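PDB 4OGZ: putative alpha-galactosidase/melibiase from Bacteroides fragilis, which probably hydrolyses terminal, non-reducing alpha-D-galactose residues in alpha-D-galactosides, acting as an alpha-galactosidase of glycoside hydrolase family 27. Local coordinates for residues D278-N284 and G292-N298; F348-M353 and L380-N384; L48-L52 and I61-E67. All coordinates share one frame. Residues are numbered along the deposited sequence.

Contact 1: residues D278-N284 and G292-N298; sequences DIGDLWN and GLRGILN
The loop after the sixth strand (272-274) of the (β/α)8 barrel runs back against the start of helix 296-303, and this contact holds the two together. Segment 278-284 is irregular; 292-298 begins as a turn, is extended at R294 (-82/134) and G295 (-79/162), the N-cap, and is helical from I296. A single bridge joins I279 and R294 (CA-CA 4.8 Å): R294 N donates to D278 O at 2.9 Å and G280 N to R294 O at 2.8 Å. G280 comes within 3.9 Å of G292, CA to CA, where a CB would clash with G292 O. An inverse gamma turn centred on D281 then redirects the chain, so that L282 O and W283 O face the first turn of the helix. They accept from I296 N (3.1 Å) and L297 N (2.8 Å, 172°), amides that have no acceptor within the helix itself. W283 (chi1 t) lays its five-membered ring under L297 CD1, a CH-pi contact 3.8 Å from the centroid, while I296 CD1 meets the ring edge, 4.0 Å from W283 CE3. D278 forms a salt bridge with R274. N298 OD1 accepts from R285 N, and N298 ND2 makes a weak bond of 3.2 Å to N284 OD1.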
ATOM      1  N   ASP A 278      11.437   6.284 -10.336  1.00 24.55           N
ATOM      2  CA  ASP A 278      11.673   5.334  -9.254  1.00 25.84           C
ATOM      3  C   ASP A 278      12.296   5.976  -8.024  1.00 25.37           C
ATOM      4  O   ASP A 278      13.189   6.813  -8.137  1.00 21.78           O
ATOM      5  CB  ASP A 278      12.587   4.235  -9.688  1.00 24.00           C
ATOM      6  CG  ASP A 278      11.957   3.270 -10.689  1.00 27.60           C
ATOM      7  OD1 ASP A 278      10.731   3.262 -11.019  1.00 23.62           O
ATOM      8  OD2 ASP A 278      12.770   2.463 -11.143  1.00 23.65           O
ATOM      9  N   ILE A 279      11.774   5.572  -6.861  1.00 26.31           N
ATOM     10  CA  ILE A 279      12.208   6.098  -5.592  1.00 26.33           C
ATOM     11  C   ILE A 279      13.598   5.557  -5.280  1.00 28.12           C
ATOM     12  O   ILE A 279      13.966   4.435  -5.638  1.00 32.33           O
ATOM     13  CB  ILE A 279      11.221   5.760  -4.451  1.00 24.75           C
ATOM     14  CG1 ILE A 279      11.522   6.585  -3.191  1.00 26.45           C
ATOM     15  CG2 ILE A 279      11.235   4.272  -4.123  1.00 26.44           C
ATOM     16  CD1 ILE A 279      10.495   6.410  -2.078  1.00 22.36           C
ATOM     17  N   GLY A 280      14.387   6.404  -4.660  1.00 27.76           N
ATOM     18  CA  GLY A 280      15.666   5.989  -4.122  1.00 34.07           C
ATOM     19  C   GLY A 280      15.651   6.010  -2.600  1.00 34.77           C
ATOM     20  O   GLY A 280      14.792   6.641  -1.960  1.00 45.15           O
ATOM     21  N   ASP A 281      16.613   5.309  -2.027  1.00 43.60           N
ATOM     22  CA  ASP A 281      16.822   5.328  -0.593  1.00 42.23           C
ATOM     23  C   ASP A 281      17.685   6.574  -0.292  1.00 40.72           C
ATOM     24  O   ASP A 281      18.872   6.481   0.040  1.00 39.12           O
ATOM     25  CB  ASP A 281      17.428   3.997  -0.149  1.00 37.69           C
ATOM     26  CG  ASP A 281      17.672   3.917   1.341  1.00 38.91           C
ATOM     27  OD1 ASP A 281      17.126   4.749   2.105  1.00 36.26           O
ATOM     28  OD2 ASP A 281      18.459   3.027   1.744  1.00 39.70           O
ATOM     29  N   LEU A 282      17.050   7.746  -0.434  1.00 43.82           N
ATOM     30  CA  LEU A 282      17.691   9.050  -0.174  1.00 38.32           C
ATOM     31  C   LEU A 282      16.625  10.107   0.049  1.00 35.48           C
ATOM     32  O   LEU A 282      15.499   9.951  -0.413  1.00 32.98           O
ATOM     33  CB  LEU A 282      18.643   9.438  -1.322  1.00 45.95           C
ATOM     34  CG  LEU A 282      18.063  10.056  -2.605  1.00 44.60           C
ATOM     35  CD1 LEU A 282      19.126  10.891  -3.308  1.00 44.12           C
ATOM     36  CD2 LEU A 282      17.499   8.985  -3.527  1.00 42.58           C
ATOM     37  N   TRP A 283      16.965  11.154   0.796  1.00 40.76           N
ATOM     38  CA  TRP A 283      16.026  12.226   1.199  1.00 36.89           C
ATOM     39  C   TRP A 283      15.631  13.172   0.059  1.00 36.81           C
ATOM     40  O   TRP A 283      14.471  13.568  -0.076  1.00 33.05           O
ATOM     41  CB  TRP A 283      16.669  13.065   2.322  1.00 35.90           C
ATOM     42  CG  TRP A 283      15.791  14.101   3.044  1.00 37.20           C
ATOM     43  CD1 TRP A 283      16.073  15.434   3.235  1.00 37.17           C
ATOM     44  CD2 TRP A 283      14.528  13.868   3.705  1.00 30.95           C
ATOM     45  NE1 TRP A 283      15.070  16.037   3.985  1.00 33.68           N
ATOM     46  CE2 TRP A 283      14.123  15.097   4.291  1.00 30.02           C
ATOM     47  CE3 TRP A 283      13.724  12.737   3.886  1.00 28.83           C
ATOM     48  CZ2 TRP A 283      12.932  15.229   5.012  1.00 28.58           C
ATOM     49  CZ3 TRP A 283      12.532  12.873   4.602  1.00 29.32           C
ATOM     50  CH2 TRP A 283      12.162  14.109   5.167  1.00 26.52           C
ATOM     51  N   ASN A 284      16.617  13.533  -0.756  1.00 41.64           N
ATOM     52  CA  ASN A 284      16.459  14.604  -1.718  1.00 49.28           C
ATOM     53  C   ASN A 284      17.562  14.589  -2.778  1.00 54.62           C
ATOM     54  O   ASN A 284      18.726  14.766  -2.429  1.00 49.53           O
ATOM     55  CB  ASN A 284      16.481  15.919  -0.941  1.00 52.17           C
ATOM     56  CG  ASN A 284      16.348  17.124  -1.827  1.00 54.26           C
ATOM     57  OD1 ASN A 284      15.778  17.058  -2.913  1.00 58.85           O
ATOM     58  ND2 ASN A 284      16.856  18.249  -1.353  1.00 64.16           N
ATOM     59  N   GLY A 292      16.218   4.204  -8.665  1.00 56.75           N
ATOM     60  CA  GLY A 292      16.980   4.647  -7.506  1.00 52.52           C
ATOM     61  C   GLY A 292      17.327   6.119  -7.564  1.00 54.53           C
ATOM     62  O   GLY A 292      18.262   6.560  -6.910  1.00 71.05           O
ATOM     63  N   LEU A 293      16.536   6.890  -8.307  1.00 52.00           N
ATOM     64  CA  LEU A 293      16.902   8.249  -8.645  1.00 53.52           C
ATOM     65  C   LEU A 293      16.119   9.300  -7.815  1.00 50.24           C
ATOM     66  O   LEU A 293      16.740  10.218  -7.317  1.00 61.81           O
ATOM     67  CB  LEU A 293      16.777   8.473 -10.167  1.00 52.40           C
ATOM     68  CG  LEU A 293      17.644   9.622 -10.722  1.00 61.44           C
ATOM     69  CD1 LEU A 293      18.442   9.235 -11.968  1.00 61.67           C
ATOM     70  CD2 LEU A 293      16.773  10.840 -11.004  1.00 62.61           C
ATOM     71  N   ARG A 294      14.801   9.192  -7.634  1.00 47.09           N
ATOM     72  CA  ARG A 294      14.074  10.290  -6.932  1.00 38.91           C
ATOM     73  C   ARG A 294      14.169  10.197  -5.400  1.00 40.20           C
ATOM     74  O   ARG A 294      13.959   9.133  -4.792  1.00 37.90           O
ATOM     75  CB  ARG A 294      12.592  10.387  -7.327  1.00 41.16           C
ATOM     76  CG  ARG A 294      12.273  10.354  -8.813  1.00 44.82           C
ATOM     77  CD  ARG A 294      12.689  11.615  -9.555  1.00 54.43           C
ATOM     78  NE  ARG A 294      12.748  11.376 -11.004  1.00 76.43           N
ATOM     79  CZ  ARG A 294      11.755  11.577 -11.879  1.00 69.36           C
ATOM     80  NH1 ARG A 294      10.555  12.048 -11.512  1.00 62.59           N
ATOM     81  NH2 ARG A 294      11.972  11.301 -13.157  1.00 67.11           N
ATOM     82  N   GLY A 295      14.462  11.332  -4.773  1.00 37.10           N
ATOM     83  CA  GLY A 295      14.462  11.416  -3.316  1.00 32.15           C
ATOM     84  C   GLY A 295      13.059  11.547  -2.768  1.00 28.68           C
ATOM     85  O   GLY A 295      12.127  11.910  -3.483  1.00 26.14           O
ATOM     86  N   ILE A 296      12.919  11.268  -1.480  1.00 30.23           N
ATOM     87  CA  ILE A 296      11.627  11.359  -0.816  1.00 28.62           C
ATOM     88  C   ILE A 296      11.001  12.746  -1.031  1.00 25.54           C
ATOM     89  O   ILE A 296       9.793  12.836  -1.382  1.00 26.80           O
ATOM     90  CB  ILE A 296      11.754  11.017   0.672  1.00 30.57           C
ATOM     91  CG1 ILE A 296      12.196   9.537   0.836  1.00 35.57           C
ATOM     92  CG2 ILE A 296      10.441  11.261   1.403  1.00 31.77           C
ATOM     93  CD1 ILE A 296      12.864   9.241   2.169  1.00 43.92           C
ATOM     94  N   LEU A 297      11.787  13.810  -0.852  1.00 20.67           N
ATOM     95  CA  LEU A 297      11.248  15.183  -0.955  1.00 22.34           C
ATOM     96  C   LEU A 297      10.832  15.545  -2.373  1.00 25.19           C
ATOM     97  O   LEU A 297       9.901  16.288  -2.579  1.00 23.25           O
ATOM     98  CB  LEU A 297      12.251  16.217  -0.465  1.00 27.14           C
ATOM     99  CG  LEU A 297      12.594  16.234   1.036  1.00 33.66           C
ATOM    100  CD1 LEU A 297      13.501  17.421   1.379  1.00 35.05           C
ATOM    101  CD2 LEU A 297      11.323  16.246   1.870  1.00 29.34           C
ATOM    102  N   ASN A 298      11.523  14.999  -3.357  1.00 25.33           N
ATOM    103  CA  ASN A 298      11.159  15.265  -4.757  1.00 23.72           C
ATOM    104  C   ASN A 298       9.796  14.673  -5.082  1.00 21.90           C
ATOM    105  O   ASN A 298       8.978  15.304  -5.736  1.00 18.76           O
ATOM    106  CB  ASN A 298      12.233  14.706  -5.685  1.00 27.60           C
ATOM    107  CG  ASN A 298      13.636  15.060  -5.222  1.00 31.28           C
ATOM    108  OD1 ASN A 298      14.322  14.273  -4.550  1.00 34.20           O
ATOM    109  ND2 ASN A 298      14.044  16.272  -5.516  1.00 34.29           N
TER
HETATM  110  O   HOH W   1      14.554   1.239  -8.925  1.00 27.73           O

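Contact 2: residues F348-M353 and L380-N384; sequences FALWCM and LIAIN
C352 lays its thiol side chain (chi1 m) over L380: C352 SG is 3.7 Å from L380 CB and 3.3 Å from L380 O. Both segments are helical, and their axes come within 8.2 Å at 28° between N-to-C directions. The closest CA approach, C352 to N384 at 4.3 Å, includes a CA-H...O contact from N384 CA to C352 O at 3.4 Å. One turn earlier, F348 (chi1 t) reaches across, placing F348 CD2 3.9 Å from L380 CD1 and F348 CZ, at the ring edge, 3.9 Å from I381 CG1. A349 CB meets L380 CD2 at 4.1 Å, and selenomethionine M353 SE meets I383 CG2 at 4.1 Å. The side-chain contacts are mainly apolar, and all touching residues are buried; N384 ND2 bonds to S356 O. Helix 341-353 follows the seventh barrel strand (315-317) and helix 378-384 the eighth (358-360), so outer helices of the (β/α)8 barrel pack here. Both lie on strand 358-360, where L358 touches F348, C352 and N384, while A349, L380 and I383 meet V469 on strand 467-472 of the C-terminal β-sandwich.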
ATOM      1  N   PHE A 348       7.369   7.555   5.976  1.00 15.43           N
ATOM      2  CA  PHE A 348       6.219   6.712   6.226  1.00 14.00           C
ATOM      3  C   PHE A 348       4.956   7.528   6.582  1.00 14.28           C
ATOM      4  O   PHE A 348       3.899   7.244   6.092  1.00 18.20           O
ATOM      5  CB  PHE A 348       6.534   5.736   7.348  1.00 13.86           C
ATOM      6  CG  PHE A 348       5.453   4.726   7.617  1.00 13.11           C
ATOM      7  CD1 PHE A 348       5.156   3.756   6.678  1.00 13.80           C
ATOM      8  CD2 PHE A 348       4.775   4.728   8.810  1.00 12.20           C
ATOM      9  CE1 PHE A 348       4.163   2.812   6.893  1.00 13.51           C
ATOM     10  CE2 PHE A 348       3.786   3.778   9.048  1.00 14.02           C
ATOM     11  CZ  PHE A 348       3.492   2.816   8.092  1.00 14.49           C
ATOM     12  N   ALA A 349       5.122   8.495   7.474  1.00 15.84           N
ATOM     13  CA  ALA A 349       4.105   9.396   7.918  1.00 16.42           C
ATOM     14  C   ALA A 349       3.459  10.136   6.754  1.00 17.89           C
ATOM     15  O   ALA A 349       2.230  10.157   6.657  1.00 16.46           O
ATOM     16  CB  ALA A 349       4.679  10.374   8.919  1.00 16.68           C
ATOM     17  N   LEU A 350       4.282  10.665   5.848  1.00 16.22           N
ATOM     18  CA  LEU A 350       3.773  11.356   4.658  1.00 17.47           C
ATOM     19  C   LEU A 350       3.072  10.399   3.683  1.00 17.20           C
ATOM     20  O   LEU A 350       1.972  10.728   3.178  1.00 18.54           O
ATOM     21  CB  LEU A 350       4.896  12.164   3.962  1.00 18.90           C
ATOM     22  CG  LEU A 350       4.886  13.648   4.348  1.00 22.30           C
ATOM     23  CD1 LEU A 350       3.640  14.339   3.795  1.00 22.72           C
ATOM     24  CD2 LEU A 350       4.953  13.857   5.858  1.00 25.36           C
ATOM     25  N   TRP A 351       3.623   9.207   3.475  1.00 14.22           N
ATOM     26  CA  TRP A 351       2.938   8.191   2.658  1.00 15.76           C
ATOM     27  C   TRP A 351       1.568   7.866   3.281  1.00 16.03           C
ATOM     28  O   TRP A 351       0.600   7.668   2.569  1.00 18.56           O
ATOM     29  CB  TRP A 351       3.763   6.925   2.497  1.00 14.47           C
ATOM     30  CG  TRP A 351       4.651   6.850   1.263  1.00 15.08           C
ATOM     31  CD1 TRP A 351       4.742   5.800   0.408  1.00 13.85           C
ATOM     32  CD2 TRP A 351       5.587   7.849   0.763  1.00 14.12           C
ATOM     33  NE1 TRP A 351       5.659   6.063  -0.579  1.00 14.39           N
ATOM     34  CE2 TRP A 351       6.161   7.322  -0.407  1.00 14.20           C
ATOM     35  CE3 TRP A 351       5.933   9.148   1.150  1.00 16.13           C
ATOM     36  CZ2 TRP A 351       7.100   8.016  -1.164  1.00 15.96           C
ATOM     37  CZ3 TRP A 351       6.877   9.843   0.395  1.00 16.19           C
ATOM     38  CH2 TRP A 351       7.445   9.265  -0.756  1.00 16.53           C
ATOM     39  N   CYS A 352       1.498   7.825   4.614  1.00 16.31           N
ATOM     40  CA  CYS A 352       0.228   7.586   5.282  1.00 16.01           C
ATOM     41  C   CYS A 352      -0.720   8.734   5.047  1.00 15.12           C
ATOM     42  O   CYS A 352      -1.879   8.506   4.704  1.00 14.13           O
ATOM     43  CB  CYS A 352       0.403   7.378   6.791  1.00 16.67           C
ATOM     44  SG  CYS A 352       1.062   5.760   7.193  1.00 15.33           S
HETATM   45  N   MSE A 353      -0.248   9.974   5.277  1.00 16.36           N
HETATM   46  CA  MSE A 353      -1.090  11.190   5.049  1.00 14.19           C
HETATM   47  C   MSE A 353      -1.608  11.287   3.624  1.00 14.07           C
HETATM   48  O   MSE A 353      -2.755  11.691   3.380  1.00 14.31           O
HETATM   49  CB  MSE A 353      -0.305  12.476   5.333  1.00 16.69           C
HETATM   50  CG  MSE A 353       0.215  12.635   6.769  1.00 17.34           C
HETATM   51 SE   MSE A 353      -1.318  13.094   7.901  0.75 16.75          SE
HETATM   52  CE  MSE A 353      -1.705  14.869   7.171  1.00 20.79           C
ATOM     53  N   LEU A 380      -0.675   5.896  12.484  1.00 15.66           N
ATOM     54  CA  LEU A 380      -0.377   6.366  11.131  1.00 15.13           C
ATOM     55  C   LEU A 380      -1.070   5.528  10.056  1.00 14.54           C
ATOM     56  O   LEU A 380      -1.646   6.087   9.105  1.00 11.66           O
ATOM     57  CB  LEU A 380       1.119   6.398  10.833  1.00 13.66           C
ATOM     58  CG  LEU A 380       1.863   7.485  11.576  1.00 14.25           C
ATOM     59  CD1 LEU A 380       3.380   7.230  11.455  1.00 13.64           C
ATOM     60  CD2 LEU A 380       1.477   8.862  11.058  1.00 14.73           C
ATOM     61  N   ILE A 381      -1.054   4.221  10.251  1.00 14.60           N
ATOM     62  CA  ILE A 381      -1.697   3.306   9.344  1.00 13.85           C
ATOM     63  C   ILE A 381      -3.200   3.587   9.324  1.00 15.06           C
ATOM     64  O   ILE A 381      -3.818   3.581   8.261  1.00 13.24           O
ATOM     65  CB  ILE A 381      -1.410   1.856   9.754  1.00 15.46           C
ATOM     66  CG1 ILE A 381       0.031   1.506   9.401  1.00 14.86           C
ATOM     67  CG2 ILE A 381      -2.391   0.866   9.077  1.00 15.85           C
ATOM     68  CD1 ILE A 381       0.517   0.229  10.025  1.00 14.99           C
ATOM     69  N   ALA A 382      -3.768   3.827  10.501  1.00 16.28           N
ATOM     70  CA  ALA A 382      -5.176   4.163  10.635  1.00 15.02           C
ATOM     71  C   ALA A 382      -5.529   5.426   9.845  1.00 16.08           C
ATOM     72  O   ALA A 382      -6.563   5.495   9.221  1.00 11.76           O
ATOM     73  CB  ALA A 382      -5.527   4.356  12.087  1.00 16.22           C
ATOM     74  N   ILE A 383      -4.618   6.394   9.823  1.00 15.41           N
ATOM     75  CA  ILE A 383      -4.775   7.576   8.999  1.00 16.58           C
ATOM     76  C   ILE A 383      -4.819   7.162   7.523  1.00 15.46           C
ATOM     77  O   ILE A 383      -5.769   7.494   6.795  1.00 12.24           O
ATOM     78  CB  ILE A 383      -3.635   8.597   9.265  1.00 16.12           C
ATOM     79  CG1 ILE A 383      -3.819   9.177  10.647  1.00 18.02           C
ATOM     80  CG2 ILE A 383      -3.650   9.715   8.243  1.00 18.27           C
ATOM     81  CD1 ILE A 383      -2.682  10.036  11.132  1.00 17.00           C
ATOM     82  N   ASN A 384      -3.811   6.415   7.104  1.00 11.84           N
ATOM     83  CA  ASN A 384      -3.748   5.915   5.745  1.00 12.16           C
ATOM     84  C   ASN A 384      -5.029   5.191   5.315  1.00 12.89           C
ATOM     85  O   ASN A 384      -5.434   5.350   4.167  1.00 14.20           O
ATOM     86  CB  ASN A 384      -2.550   4.993   5.539  1.00 10.62           C
ATOM     87  CG  ASN A 384      -2.414   4.462   4.094  1.00 10.12           C
ATOM     88  OD1 ASN A 384      -2.718   3.287   3.825  1.00  9.96           O
ATOM     89  ND2 ASN A 384      -1.901   5.281   3.192  1.00  8.72           N
TER

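Contact 3: residues L48-L52 and I61-E67; sequences LPKGL and IKGKVVE
Segment 48-52 makes a type II beta turn from P49 to L52, closed by L52 N to P49 O at 3.2 Å; K50 sits at phi/psi -46/125 and G51 at 106/-7. Its exit meets segment 61-67, which begins as a strand at I61. L52 and G63 form an antiparallel non-hydrogen-bonded pair, CA-CA 4.5 Å, flanked by the hydrogen bond K64 N to G51 O (3.1 Å, 161°). CA-H...O contacts fill in the rest of the backbone: G63 CA to G51 O at 3.2 Å, G51 CA to K64 O at 3.3 Å and L52 CA to K62 O at 3.4 Å. Both glycines are required sterically: a CB on G51 would lie 2.0 Å from K64 O, one on G63 (154/-135) 1.8 Å from G51 O. The apolar side chains gather on one side. L52 (m, t) puts its CG 3.6 Å from V65 CG2 and its CB 4.0 Å from I61 CG2; L48 CD2 lies 3.9 Å from I61 CG2, and P49 CG 3.7 Å from V65 CG2. This cluster enters the core between the two sheets of the Ig-like domain, where, on strand 69-79, V73 touches L48 and P49, and Y71 touches P49 and V65. At the outer end, one water donates to K50 O (2.9 Å) and E67 OE1 (2.7 Å) and accepts from V66 N (2.9 Å). The contact thus divides chemically: apolar side chains face the sandwich interior, K62 and K64 have CA-to-CB bonds directed away from the turn, and the water joins K50, V66 and E67 at the exposed end.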
ATOM      1  N   LEU A  48     -22.601 -12.025   7.659  1.00 26.12           N
ATOM      2  CA  LEU A  48     -21.803 -12.206   6.448  1.00 30.53           C
ATOM      3  C   LEU A  48     -22.721 -12.430   5.265  1.00 27.18           C
ATOM      4  O   LEU A  48     -23.633 -13.216   5.376  1.00 28.55           O
ATOM      5  CB  LEU A  48     -20.892 -13.416   6.558  1.00 26.17           C
ATOM      6  CG  LEU A  48     -19.548 -13.240   7.242  1.00 29.04           C
ATOM      7  CD1 LEU A  48     -18.991 -14.639   7.474  1.00 25.54           C
ATOM      8  CD2 LEU A  48     -18.592 -12.361   6.430  1.00 29.13           C
ATOM      9  N   PRO A  49     -22.464 -11.767   4.121  1.00 26.27           N
ATOM     10  CA  PRO A  49     -23.319 -11.992   2.947  1.00 28.36           C
ATOM     11  C   PRO A  49     -23.289 -13.445   2.463  1.00 30.44           C
ATOM     12  O   PRO A  49     -22.316 -14.161   2.729  1.00 27.45           O
ATOM     13  CB  PRO A  49     -22.703 -11.080   1.885  1.00 27.17           C
ATOM     14  CG  PRO A  49     -21.316 -10.848   2.321  1.00 27.69           C
ATOM     15  CD  PRO A  49     -21.345 -10.868   3.823  1.00 26.03           C
ATOM     16  N   LYS A  50     -24.340 -13.865   1.751  1.00 28.37           N
ATOM     17  CA  LYS A  50     -24.330 -15.144   1.046  1.00 28.41           C
ATOM     18  C   LYS A  50     -23.025 -15.388   0.242  1.00 24.33           C
ATOM     19  O   LYS A  50     -22.651 -14.601  -0.616  1.00 22.25           O
ATOM     20  CB  LYS A  50     -25.527 -15.253   0.100  1.00 39.07           C
ATOM     21  CG  LYS A  50     -25.733 -16.656  -0.456  1.00 47.11           C
ATOM     22  CD  LYS A  50     -26.860 -16.766  -1.485  1.00 59.34           C
ATOM     23  CE  LYS A  50     -27.100 -18.244  -1.817  1.00 69.29           C
ATOM     24  NZ  LYS A  50     -27.478 -18.548  -3.230  1.00 72.67           N
ATOM     25  N   GLY A  51     -22.392 -16.507   0.522  1.00 19.93           N
ATOM     26  CA  GLY A  51     -21.256 -16.971  -0.206  1.00 22.65           C
ATOM     27  C   GLY A  51     -19.957 -16.804   0.537  1.00 20.47           C
ATOM     28  O   GLY A  51     -18.931 -17.266   0.054  1.00 22.12           O
ATOM     29  N   LEU A  52     -19.986 -16.131   1.687  1.00 21.87           N
ATOM     30  CA  LEU A  52     -18.785 -15.956   2.507  1.00 22.71           C
ATOM     31  C   LEU A  52     -18.909 -16.760   3.784  1.00 27.12           C
ATOM     32  O   LEU A  52     -20.014 -16.960   4.302  1.00 25.13           O
ATOM     33  CB  LEU A  52     -18.512 -14.476   2.843  1.00 21.37           C
ATOM     34  CG  LEU A  52     -18.357 -13.541   1.645  1.00 20.03           C
ATOM     35  CD1 LEU A  52     -18.051 -12.123   2.109  1.00 19.01           C
ATOM     36  CD2 LEU A  52     -17.266 -14.030   0.683  1.00 19.50           C
ATOM     37  N   ILE A  61     -11.915 -14.652   6.218  1.00 19.16           N
ATOM     38  CA  ILE A  61     -13.185 -14.668   5.516  1.00 19.67           C
ATOM     39  C   ILE A  61     -12.918 -14.991   4.050  1.00 22.08           C
ATOM     40  O   ILE A  61     -11.996 -14.446   3.425  1.00 22.88           O
ATOM     41  CB  ILE A  61     -13.900 -13.330   5.607  1.00 20.14           C
ATOM     42  CG1 ILE A  61     -14.201 -13.002   7.056  1.00 20.37           C
ATOM     43  CG2 ILE A  61     -15.216 -13.330   4.828  1.00 19.68           C
ATOM     44  CD1 ILE A  61     -14.464 -11.514   7.234  1.00 22.71           C
ATOM     45  N   LYS A  62     -13.683 -15.943   3.520  1.00 21.35           N
ATOM     46  CA  LYS A  62     -13.399 -16.539   2.228  1.00 22.99           C
ATOM     47  C   LYS A  62     -14.718 -16.870   1.533  1.00 22.01           C
ATOM     48  O   LYS A  62     -15.670 -17.276   2.169  1.00 19.97           O
ATOM     49  CB  LYS A  62     -12.538 -17.779   2.462  1.00 24.00           C
ATOM     50  CG  LYS A  62     -12.370 -18.709   1.296  1.00 31.50           C
ATOM     51  CD  LYS A  62     -11.484 -19.914   1.642  1.00 43.33           C
ATOM     52  CE  LYS A  62     -10.967 -20.698   0.389  1.00 48.60           C
ATOM     53  NZ  LYS A  62     -10.110 -19.989  -0.631  1.00 45.35           N
ATOM     54  N   GLY A  63     -14.737 -16.699   0.216  1.00 20.68           N
ATOM     55  CA  GLY A  63     -15.772 -17.234  -0.614  1.00 18.23           C
ATOM     56  C   GLY A  63     -15.939 -16.424  -1.867  1.00 17.03           C
ATOM     57  O   GLY A  63     -14.983 -16.044  -2.512  1.00 15.78           O
ATOM     58  N   LYS A  64     -17.193 -16.142  -2.199  1.00 16.87           N
ATOM     59  CA  LYS A  64     -17.526 -15.414  -3.387  1.00 17.70           C
ATOM     60  C   LYS A  64     -18.933 -14.858  -3.203  1.00 20.57           C
ATOM     61  O   LYS A  64     -19.820 -15.613  -2.843  1.00 17.48           O
ATOM     62  CB  LYS A  64     -17.515 -16.348  -4.573  1.00 19.85           C
ATOM     63  CG  LYS A  64     -18.274 -15.807  -5.763  1.00 24.75           C
ATOM     64  CD  LYS A  64     -17.751 -16.380  -7.066  1.00 32.21           C
ATOM     65  CE  LYS A  64     -17.922 -17.880  -7.155  1.00 38.81           C
ATOM     66  NZ  LYS A  64     -17.327 -18.399  -8.416  1.00 46.10           N
ATOM     67  N   VAL A  65     -19.107 -13.543  -3.369  1.00 21.19           N
ATOM     68  CA  VAL A  65     -20.443 -12.950  -3.321  1.00 23.02           C
ATOM     69  C   VAL A  65     -20.782 -12.637  -4.759  1.00 21.74           C
ATOM     70  O   VAL A  65     -20.076 -11.889  -5.454  1.00 20.87           O
ATOM     71  CB  VAL A  65     -20.542 -11.668  -2.443  1.00 22.07           C
ATOM     72  CG1 VAL A  65     -21.942 -11.085  -2.524  1.00 26.80           C
ATOM     73  CG2 VAL A  65     -20.145 -11.925  -0.994  1.00 24.10           C
ATOM     74  N   VAL A  66     -21.901 -13.180  -5.189  1.00 25.71           N
ATOM     75  CA  VAL A  66     -22.369 -12.997  -6.555  1.00 28.19           C
ATOM     76  C   VAL A  66     -23.129 -11.697  -6.764  1.00 28.74           C
ATOM     77  O   VAL A  66     -23.020 -11.071  -7.806  1.00 29.65           O
ATOM     78  CB  VAL A  66     -23.256 -14.180  -6.956  1.00 31.77           C
ATOM     79  CG1 VAL A  66     -23.837 -13.972  -8.345  1.00 35.90           C
ATOM     80  CG2 VAL A  66     -22.432 -15.451  -6.880  1.00 31.11           C
ATOM     81  N   GLU A  67     -23.887 -11.266  -5.770  1.00 32.95           N
ATOM     82  CA  GLU A  67     -24.768 -10.112  -5.959  1.00 32.52           C
ATOM     83  C   GLU A  67     -24.053  -8.822  -5.547  1.00 27.88           C
ATOM     84  O   GLU A  67     -23.526  -8.724  -4.440  1.00 26.47           O
ATOM     85  CB  GLU A  67     -26.092 -10.297  -5.190  1.00 32.87           C
ATOM     86  CG  GLU A  67     -26.745 -11.660  -5.402  1.00 38.82           C
ATOM     87  CD  GLU A  67     -26.325 -12.731  -4.375  1.00 54.06           C
ATOM     88  OE1 GLU A  67     -25.287 -12.559  -3.652  1.00 32.59           O
ATOM     89  OE2 GLU A  67     -27.041 -13.770  -4.304  1.00 58.74           O
TER
HETATM   90  O   HOH W   2     -23.643 -14.629  -3.307  1.00 25.26           O

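Overall arrangement
Along the chain, contact 3 comes first, followed by contact 1 and then contact 2, none overlapping another. Contacts 1 and 2 belong to the putative catalytic (β/α)8 barrel, their centres 18 Å apart, and they meet directly: W351 of contact 2 packs on I279 (CZ2 to CD1, 3.9 Å) and I296 (CZ3 to CG2, 4.0 Å) of contact 1. Helix 341-353 therefore links them in space, reaching from its packing against the loop after the sixth strand to the border with the C-terminal β-sandwich. Contact 3 lies in the N-terminal Ig-like domain, its centre 42 Å from that of contact 1 and 30 Å from that of contact 2. Its separation, with nearest atoms about 31 and 17 Å away, fits a modular three-domain build.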